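Local coordinates for protein dioxygenase (Pseudomonas brassicacearum, PDB 5V2D) that probably cleaves the central double bond of lignin-derived stilbenes with dioxygen at an iron centre held by four histidines, at residues Thr175-Ala187 with Asn197-Gly209. Residues are numbered along the deposited sequence; the frame is centred on the assembly and turned at random.
Sequences TFDGQIKSATFTA and NLLAFSYEAKGDG
A chi1 of 73° puts Phe201 CG between its backbone N and carbonyl carbon, and from there the ring reaches under Thr186 CB, which lies over one face, offset toward the rim, in a CH-pi contact 3.7 Å from the centroid. Thr186 OG1, anti to its own N (chi1 -172°), stays near Phe201 CE2 and bonds to His188 N; threonine thus offers both a methine and a hydroxyl. Without this ring, as with an alanine here, Thr186 CB would probably lose its aromatic face and a gap would open. Thr186 N donates to Phe201 O (2.9 Å). Thr184 OG1 donates to Tyr203 O (2.7 Å) and lies 2.6 Å from Ser202 OG, while Ser182 OG bonds to Thr184 O; small hydroxyls suit this buried cluster. Ala183 N donates to Ala205 O (2.8 Å, N-H...O 166°), beside which Ser182 CB and Ala205 CB meet at 3.9 Å. At the other end, the small Ala200 CB fits against Phe185 CZ (3.3 Å); Phe176 CE1 lies over one face of the Phe185 ring, toward its rim, while CE2 meets Leu198 CD2 (3.9 Å). The contact lashes the loop leading to the iron ligand His188 to strand 198-203 of a four-stranded antiparallel blade, as in the seven-bladed beta-propeller of carotenoid cleavage oxygenases.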
loop_
_atom_site.group_PDB
_atom_site.type_symbol
_atom_site.label_atom_id
_atom_site.label_comp_id
_atom_site.label_asym_id
_atom_site.label_seq_id
_atom_site.Cartn_x
_atom_site.Cartn_y
_atom_site.Cartn_z
ATOM N N THR A 175 13.804 12.770 -8.596
ATOM C CA THR A 175 14.512 13.441 -7.449
ATOM C C THR A 175 13.794 14.694 -6.973
ATOM O O THR A 175 14.229 15.332 -6.060
ATOM C CB THR A 175 15.957 13.876 -7.897
ATOM O OG1 THR A 175 15.785 14.850 -8.916
ATOM C CG2 THR A 175 16.738 12.716 -8.502
ATOM N N PHE A 176 12.664 15.014 -7.562
ATOM C CA PHE A 176 11.896 16.263 -7.309
ATOM C C PHE A 176 12.822 17.468 -7.569
ATOM O O PHE A 176 13.024 18.292 -6.663
ATOM C CB PHE A 176 11.270 16.305 -5.903
ATOM C CG PHE A 176 10.315 15.166 -5.631
ATOM C CD1 PHE A 176 10.790 13.928 -5.193
ATOM C CD2 PHE A 176 8.972 15.355 -5.830
ATOM C CE1 PHE A 176 9.891 12.895 -4.916
ATOM C CE2 PHE A 176 8.063 14.315 -5.604
ATOM C CZ PHE A 176 8.536 13.089 -5.098
ATOM N N ASP A 177 13.376 17.495 -8.750
ATOM C CA ASP A 177 14.335 18.560 -9.173
ATOM C C ASP A 177 15.477 18.791 -8.183
ATOM O O ASP A 177 15.813 19.917 -7.903
ATOM C CB ASP A 177 13.545 19.874 -9.414
ATOM C CG ASP A 177 12.509 19.733 -10.519
ATOM O OD1 ASP A 177 11.254 19.907 -10.336
ATOM O OD2 ASP A 177 12.946 19.370 -11.619
ATOM N N GLY A 178 16.006 17.701 -7.609
ATOM C CA GLY A 178 17.054 17.746 -6.624
ATOM C C GLY A 178 16.709 18.254 -5.267
ATOM O O GLY A 178 17.593 18.387 -4.464
ATOM N N GLN A 179 15.442 18.483 -4.933
ATOM C CA GLN A 179 15.096 19.100 -3.651
ATOM C C GLN A 179 15.020 18.175 -2.465
ATOM O O GLN A 179 15.038 18.638 -1.324
ATOM C CB GLN A 179 13.775 19.871 -3.754
ATOM C CG GLN A 179 13.752 21.002 -4.765
ATOM C CD GLN A 179 12.358 21.493 -5.088
ATOM O OE1 GLN A 179 11.892 22.506 -4.554
ATOM N NE2 GLN A 179 11.641 20.724 -5.919
ATOM N N ILE A 180 14.895 16.867 -2.707
ATOM C CA ILE A 180 14.629 15.897 -1.608
ATOM C C ILE A 180 15.975 15.302 -1.270
ATOM O O ILE A 180 16.561 14.697 -2.109
ATOM C CB ILE A 180 13.610 14.798 -2.027
ATOM C CG1 ILE A 180 12.265 15.424 -2.297
ATOM C CG2 ILE A 180 13.544 13.716 -0.982
ATOM C CD1 ILE A 180 11.534 15.983 -1.122
ATOM N N LYS A 181 16.443 15.470 -0.046
ATOM C CA LYS A 181 17.763 15.046 0.310
ATOM C C LYS A 181 17.748 13.840 1.239
ATOM O O LYS A 181 18.793 13.468 1.716
ATOM C CB LYS A 181 18.516 16.196 1.052
ATOM C CG LYS A 181 18.607 17.507 0.330
ATOM C CD LYS A 181 19.193 17.369 -1.037
ATOM C CE LYS A 181 19.550 18.727 -1.636
ATOM N NZ LYS A 181 20.143 18.452 -3.000
ATOM N N SER A 182 16.610 13.253 1.553
ATOM C CA SER A 182 16.583 12.052 2.355
ATOM C C SER A 182 17.012 10.901 1.493
ATOM O O SER A 182 16.940 10.937 0.295
ATOM C CB SER A 182 15.175 11.763 2.896
ATOM O OG SER A 182 14.239 11.983 1.886
ATOM N N ALA A 183 17.426 9.841 2.163
ATOM C CA ALA A 183 17.818 8.605 1.470
ATOM C C ALA A 183 16.609 7.856 0.942
ATOM O O ALA A 183 16.768 7.064 0.046
ATOM C CB ALA A 183 18.624 7.687 2.419
ATOM N N THR A 184 15.418 8.100 1.496
ATOM C CA THR A 184 14.189 7.355 1.120
ATOM C C THR A 184 13.030 8.311 0.930
ATOM O O THR A 184 13.145 9.496 1.272
ATOM C CB THR A 184 13.816 6.384 2.248
ATOM O OG1 THR A 184 13.448 7.141 3.411
ATOM C CG2 THR A 184 14.998 5.462 2.604
ATOM N N PHE A 185 11.913 7.796 0.421
ATOM C CA PHE A 185 10.677 8.568 0.293
ATOM C C PHE A 185 9.512 7.628 0.479
ATOM O O PHE A 185 9.547 6.525 -0.074
ATOM C CB PHE A 185 10.703 9.184 -1.077
ATOM C CG PHE A 185 9.677 10.248 -1.305
ATOM C CD1 PHE A 185 9.955 11.590 -1.038
ATOM C CD2 PHE A 185 8.424 9.926 -1.842
ATOM C CE1 PHE A 185 9.018 12.559 -1.296
ATOM C CE2 PHE A 185 7.504 10.907 -2.097
ATOM C CZ PHE A 185 7.806 12.239 -1.829
ATOM N N THR A 186 8.498 8.019 1.212
ATOM C CA THR A 186 7.393 7.106 1.545
ATOM C C THR A 186 6.705 6.556 0.327
ATOM O O THR A 186 6.655 7.230 -0.726
ATOM C CB THR A 186 6.345 7.831 2.432
ATOM O OG1 THR A 186 5.381 6.925 2.905
ATOM C CG2 THR A 186 5.688 8.945 1.719
ATOM N N ALA A 187 6.091 5.387 0.477
ATOM C CA ALA A 187 5.130 4.913 -0.526
ATOM C C ALA A 187 3.699 5.309 -0.128
ATOM O O ALA A 187 2.773 4.924 -0.817
ATOM C CB ALA A 187 5.255 3.405 -0.671
ATOM N N ASN A 197 -1.330 19.849 -3.109
ATOM C CA ASN A 197 0.023 19.597 -2.621
ATOM C C ASN A 197 0.219 18.079 -2.363
ATOM O O ASN A 197 -0.706 17.375 -1.917
ATOM C CB ASN A 197 0.319 20.328 -1.339
ATOM C CG ASN A 197 0.443 21.867 -1.522
ATOM O OD1 ASN A 197 0.373 22.367 -2.629
ATOM N ND2 ASN A 197 0.683 22.562 -0.445
ATOM N N LEU A 198 1.472 17.646 -2.534
ATOM C CA LEU A 198 1.903 16.291 -2.208
ATOM C C LEU A 198 2.473 16.336 -0.845
ATOM O O LEU A 198 3.431 17.073 -0.590
ATOM C CB LEU A 198 2.915 15.787 -3.220
ATOM C CG LEU A 198 3.381 14.337 -3.097
ATOM C CD1 LEU A 198 2.196 13.455 -3.402
ATOM C CD2 LEU A 198 4.440 14.067 -4.112
ATOM N N LEU A 199 1.869 15.582 0.061
ATOM C CA LEU A 199 2.272 15.511 1.449
ATOM C C LEU A 199 2.985 14.175 1.620
ATOM O O LEU A 199 2.432 13.097 1.280
ATOM C CB LEU A 199 1.081 15.567 2.338
ATOM C CG LEU A 199 0.020 16.660 1.943
ATOM C CD1 LEU A 199 -1.076 16.727 3.007
ATOM C CD2 LEU A 199 0.582 18.045 1.804
ATOM N N ALA A 200 4.242 14.195 2.057
ATOM C CA ALA A 200 5.033 13.015 2.071
ATOM C C ALA A 200 6.012 13.031 3.262
ATOM O O ALA A 200 6.010 13.956 4.046
ATOM C CB ALA A 200 5.785 12.912 0.742
ATOM N N PHE A 201 6.792 11.968 3.389
ATOM C CA PHE A 201 7.725 11.872 4.504
ATOM C C PHE A 201 8.782 10.840 4.172
ATOM O O PHE A 201 8.667 10.124 3.158
ATOM C CB PHE A 201 7.010 11.568 5.810
ATOM C CG PHE A 201 6.505 10.162 5.912
ATOM C CD1 PHE A 201 7.315 9.134 6.517
ATOM C CD2 PHE A 201 5.273 9.809 5.423
ATOM C CE1 PHE A 201 6.869 7.836 6.546
ATOM C CE2 PHE A 201 4.821 8.481 5.489
ATOM C CZ PHE A 201 5.598 7.502 6.053
ATOM N N SER A 202 9.798 10.736 5.026
ATOM C CA SER A 202 10.864 9.714 4.898
ATOM C C SER A 202 11.254 9.200 6.298
ATOM O O SER A 202 11.291 10.006 7.252
ATOM C CB SER A 202 12.072 10.349 4.232
ATOM O OG SER A 202 13.230 9.532 4.412
ATOM N N TYR A 203 11.423 7.888 6.464
ATOM C CA TYR A 203 12.051 7.328 7.655
ATOM C C TYR A 203 13.349 6.615 7.207
ATOM O O TYR A 203 13.567 6.389 6.006
ATOM C CB TYR A 203 11.134 6.438 8.502
ATOM C CG TYR A 203 10.888 5.064 7.912
ATOM C CD1 TYR A 203 9.890 4.879 6.939
ATOM C CD2 TYR A 203 11.618 3.995 8.323
ATOM C CE1 TYR A 203 9.636 3.657 6.394
ATOM C CE2 TYR A 203 11.415 2.716 7.781
ATOM C CZ TYR A 203 10.436 2.538 6.834
ATOM O OH TYR A 203 10.216 1.255 6.334
ATOM N N GLU A 204 14.213 6.288 8.165
ATOM C CA GLU A 204 15.601 5.943 7.879
ATOM C C GLU A 204 16.199 6.931 6.900
ATOM O O GLU A 204 16.857 6.606 5.885
ATOM C CB GLU A 204 15.714 4.490 7.384
ATOM C CG GLU A 204 15.434 3.465 8.517
ATOM C CD GLU A 204 15.664 2.035 8.028
ATOM O OE1 GLU A 204 16.823 1.633 7.738
ATOM O OE2 GLU A 204 14.647 1.301 7.921
ATOM N N ALA A 205 15.946 8.189 7.187
ATOM C CA ALA A 205 16.100 9.244 6.189
ATOM C C ALA A 205 17.554 9.596 5.913
ATOM O O ALA A 205 17.831 10.298 4.911
ATOM C CB ALA A 205 15.354 10.462 6.612
ATOM N N LYS A 206 18.476 9.154 6.782
ATOM C CA LYS A 206 19.911 9.315 6.472
ATOM C C LYS A 206 20.636 8.021 6.305
ATOM O O LYS A 206 21.865 8.001 6.436
ATOM C CB LYS A 206 20.571 10.138 7.597
ATOM C CG LYS A 206 20.000 11.525 7.644
ATOM C CD LYS A 206 20.758 12.380 8.648
ATOM C CE LYS A 206 20.311 13.831 8.466
ATOM N NZ LYS A 206 20.873 14.638 9.571
ATOM N N GLY A 207 19.941 6.953 5.937
ATOM C CA GLY A 207 20.622 5.653 5.734
ATOM C C GLY A 207 20.135 4.600 6.671
ATOM O O GLY A 207 19.265 4.828 7.558
ATOM N N ASP A 208 20.655 3.393 6.460
ATOM C CA ASP A 208 20.175 2.202 7.176
ATOM C C ASP A 208 20.215 2.381 8.652
ATOM O O ASP A 208 21.242 2.747 9.190
ATOM C CB ASP A 208 21.036 0.959 6.884
ATOM C CG ASP A 208 20.867 0.421 5.479
ATOM O OD1 ASP A 208 19.737 0.539 4.927
ATOM O OD2 ASP A 208 21.861 -0.182 4.953
ATOM N N GLY A 209 19.118 2.116 9.329
ATOM C CA GLY A 209 19.163 2.149 10.791
ATOM C C GLY A 209 19.145 3.526 11.397
ATOM O O GLY A 209 19.131 3.621 12.599
HETATM O O HOH W 1 10.192 6.360 3.930
#